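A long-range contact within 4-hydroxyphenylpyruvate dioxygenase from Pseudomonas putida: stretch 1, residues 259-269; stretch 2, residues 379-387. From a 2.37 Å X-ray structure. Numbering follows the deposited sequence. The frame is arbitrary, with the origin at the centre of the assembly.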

# COMPACT_ATOMS: atom_id res chain seq x y z
N GLY C 259 9.86 12.61 -0.59
CA GLY C 259 11.12 12.82 -1.30
C GLY C 259 11.74 14.17 -0.98
O GLY C 259 12.92 14.26 -0.64
N LEU C 260 10.95 15.24 -1.09
CA LEU C 260 11.46 16.57 -0.77
C LEU C 260 11.89 16.65 0.69
O LEU C 260 12.95 17.19 1.00
CB LEU C 260 10.40 17.63 -1.09
CG LEU C 260 10.82 19.09 -1.28
CD1 LEU C 260 11.12 19.79 0.04
CD2 LEU C 260 12.01 19.19 -2.23
N ARG C 261 11.07 16.10 1.59
CA ARG C 261 11.43 16.06 3.00
C ARG C 261 12.76 15.34 3.22
O ARG C 261 13.59 15.78 4.02
CB ARG C 261 10.31 15.40 3.81
CG ARG C 261 10.62 15.22 5.29
CD ARG C 261 9.44 14.60 6.03
NE ARG C 261 8.37 15.57 6.25
CZ ARG C 261 7.17 15.25 6.72
NH1 ARG C 261 6.88 14.00 7.02
NH2 ARG C 261 6.26 16.20 6.90
N SER C 262 12.98 14.23 2.50
CA SER C 262 14.22 13.49 2.67
C SER C 262 15.43 14.29 2.18
O SER C 262 16.52 14.16 2.74
CB SER C 262 14.14 12.15 1.93
OG SER C 262 14.33 12.32 0.54
N LEU C 263 15.25 15.11 1.14
CA LEU C 263 16.35 15.95 0.67
C LEU C 263 16.66 17.06 1.67
O LEU C 263 17.83 17.40 1.88
CB LEU C 263 16.01 16.54 -0.70
CG LEU C 263 16.17 15.59 -1.88
CD1 LEU C 263 15.83 16.28 -3.19
CD2 LEU C 263 17.59 15.02 -1.92
N LEU C 264 15.63 17.64 2.28
CA LEU C 264 15.85 18.63 3.33
C LEU C 264 16.62 18.02 4.50
O LEU C 264 17.57 18.62 5.02
CB LEU C 264 14.51 19.21 3.80
CG LEU C 264 13.70 19.95 2.74
CD1 LEU C 264 12.42 20.51 3.34
CD2 LEU C 264 14.51 21.04 2.05
N TYR C 265 16.21 16.82 4.92
CA TYR C 265 16.89 16.14 6.01
C TYR C 265 18.32 15.76 5.61
O TYR C 265 19.25 15.88 6.42
CB TYR C 265 16.09 14.90 6.42
CG TYR C 265 16.67 14.11 7.57
CD1 TYR C 265 16.73 14.64 8.86
CD2 TYR C 265 17.15 12.82 7.38
CE1 TYR C 265 17.25 13.92 9.91
CE2 TYR C 265 17.67 12.08 8.43
CZ TYR C 265 17.72 12.64 9.69
OH TYR C 265 18.24 11.90 10.74
N LEU C 266 18.50 15.32 4.37
CA LEU C 266 19.84 14.99 3.88
C LEU C 266 20.75 16.21 3.91
O LEU C 266 21.93 16.11 4.28
CB LEU C 266 19.76 14.42 2.47
CG LEU C 266 21.09 14.30 1.72
CD1 LEU C 266 22.05 13.37 2.44
CD2 LEU C 266 20.87 13.85 0.29
N GLU C 267 20.23 17.37 3.50
CA GLU C 267 21.06 18.58 3.47
C GLU C 267 21.53 18.97 4.86
O GLU C 267 22.70 19.32 5.05
CB GLU C 267 20.28 19.73 2.83
CG GLU C 267 20.12 19.61 1.33
CD GLU C 267 19.38 20.79 0.73
OE1 GLU C 267 19.21 21.80 1.43
OE2 GLU C 267 18.98 20.70 -0.45
N GLU C 268 20.64 18.91 5.86
CA GLU C 268 21.02 19.26 7.22
C GLU C 268 22.07 18.29 7.76
O GLU C 268 23.09 18.70 8.32
CB GLU C 268 19.79 19.29 8.12
CG GLU C 268 20.15 19.31 9.59
CD GLU C 268 18.93 19.12 10.48
OE1 GLU C 268 18.30 18.05 10.40
OE2 GLU C 268 18.58 20.05 11.22
N GLN C 269 21.82 16.99 7.58
CA GLN C 269 22.78 15.99 8.05
C GLN C 269 24.09 16.10 7.30
O GLN C 269 25.16 15.85 7.87
CB GLN C 269 22.20 14.58 7.90
CG GLN C 269 20.98 14.33 8.74
CD GLN C 269 21.24 14.58 10.21
OE1 GLN C 269 20.64 15.47 10.82
NE2 GLN C 269 22.15 13.81 10.79
N LYS C 379 8.89 24.79 15.56
CA LYS C 379 9.44 25.41 14.36
C LYS C 379 10.16 24.39 13.48
O LYS C 379 10.11 24.50 12.25
CB LYS C 379 10.37 26.56 14.74
CG LYS C 379 9.63 27.81 15.20
CD LYS C 379 10.58 28.88 15.71
CE LYS C 379 9.82 30.03 16.34
NZ LYS C 379 10.73 31.02 16.97
N ARG C 380 10.82 23.41 14.09
CA ARG C 380 11.47 22.37 13.30
C ARG C 380 10.45 21.49 12.58
O ARG C 380 10.62 21.17 11.40
CB ARG C 380 12.37 21.50 14.19
CG ARG C 380 12.79 20.21 13.51
CD ARG C 380 13.76 19.42 14.35
NE ARG C 380 15.13 19.65 13.92
CZ ARG C 380 15.83 18.79 13.18
NH1 ARG C 380 15.28 17.65 12.80
NH2 ARG C 380 17.07 19.08 12.84
N ALA C 381 9.37 21.10 13.28
CA ALA C 381 8.33 20.31 12.64
C ALA C 381 7.71 21.06 11.46
O ALA C 381 7.40 20.46 10.43
CB ALA C 381 7.27 19.92 13.66
N THR C 382 7.53 22.37 11.61
CA THR C 382 7.02 23.18 10.51
C THR C 382 8.05 23.29 9.39
O THR C 382 7.69 23.26 8.21
CB THR C 382 6.62 24.57 11.02
OG1 THR C 382 5.65 24.44 12.06
CG2 THR C 382 6.05 25.41 9.89
N ALA C 383 9.33 23.43 9.74
CA ALA C 383 10.37 23.55 8.72
C ALA C 383 10.43 22.30 7.84
O ALA C 383 10.71 22.40 6.64
CB ALA C 383 11.72 23.81 9.37
N PHE C 384 10.19 21.13 8.42
CA PHE C 384 10.11 19.89 7.66
C PHE C 384 8.69 19.62 7.16
O PHE C 384 8.39 18.49 6.76
CB PHE C 384 10.62 18.71 8.48
CG PHE C 384 12.12 18.66 8.58
CD1 PHE C 384 12.88 18.21 7.51
CD2 PHE C 384 12.77 19.06 9.74
CE1 PHE C 384 14.26 18.16 7.59
CE2 PHE C 384 14.15 19.01 9.83
CZ PHE C 384 14.89 18.56 8.75
N ARG C 385 7.83 20.64 7.19
CA ARG C 385 6.53 20.62 6.53
C ARG C 385 5.58 19.60 7.15
O ARG C 385 4.78 18.97 6.46
CB ARG C 385 6.68 20.39 5.03
CG ARG C 385 7.57 21.43 4.39
CD ARG C 385 8.06 21.02 3.02
NE ARG C 385 9.00 22.01 2.49
CZ ARG C 385 8.78 22.74 1.40
NH1 ARG C 385 7.66 22.60 0.72
NH2 ARG C 385 9.70 23.61 1.00
N GLY C 386 5.66 19.44 8.47
CA GLY C 386 4.59 18.77 9.18
C GLY C 386 3.43 19.72 9.36
O GLY C 386 3.55 20.93 9.15
N GLN C 387 2.29 19.17 9.74
CA GLN C 387 1.11 20.01 9.91
C GLN C 387 0.95 20.37 11.38
O GLN C 387 0.61 19.50 12.19
CB GLN C 387 -0.15 19.30 9.41
CG GLN C 387 -1.40 20.16 9.57
CD GLN C 387 -2.64 19.51 8.99
OE1 GLN C 387 -2.66 18.30 8.73
NE2 GLN C 387 -3.69 20.30 8.79

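The end of one helix packs against the flank of another here, with a phenylalanine ring at the centre and an arginine clamp and a salt bridge binding the polar groups around it. The example illustrates a general problem: where a helix stops, its last carbonyl groups lose their partners in the helical hydrogen-bonding pattern, and a long side chain from a distant segment can supply donors instead.

In 4-hydroxyphenylpyruvate dioxygenase the helical part of the second stretch runs to Ala 383, and Phe 384 is the first residue to leave helical phi/psi. Its carbonyl is met by Arg 261, which lies on the first helix more than a hundred residues away in sequence. Arg 261 NE donates to Phe 384 O at 3.0 Å, and Arg 261 NH2 donates to the same Phe 384 O at 3.1 Å, a fork on one oxygen. A further, weak hydrogen bond joins Arg 261 NH2 to Arg 385 O at 3.2 Å. Both oxygens lie at the edge of the guanidinium, near its plane, where its N-H groups point. The CA-to-CB bond of Arg 261 is directed sideways; a t, t, m run of chi angles brings the charged end to the turn.

Arg 385 adopts positive phi (66°), and Gly 386 N donates to Ala 381 O at 2.8 Å. Glycine suits this position, since an ideal CB on Gly 386 would be crowded by Ala 381 O, at 3.2 Å.

Phe 384 contributes the largest covered area of any residue in the contact. Its buried ring approaches the first helix edge-on, with Phe 384 CE1 3.9 Å from both Leu 264 CB and Tyr 265 CB. The same Phe 384 CE1 comes within 3.6 Å of Tyr 265 N, a backbone nitrogen already engaged with Arg 261 O in the helix, so the ring can pack there without depriving it of a partner. Nearby, Leu 260 CD1 sits over one face of the Arg 385 guanidinium, 3.9 Å from Arg 385 NE, and Leu 264 CD1 comes within 3.8 Å of Arg 385 NE.

Beyond the ring, Glu 268 and Arg 380 form a buried salt bridge, in which opposite charges compensate each other away from solvent. Glu 268 OE2 lies only 2.4 Å from Arg 380 NH2, unusually short, while Arg 380 NH2 makes a weak hydrogen bond to Glu 268 OE1 at 2.9 Å. Arg 380 NE is satisfied elsewhere in the structure.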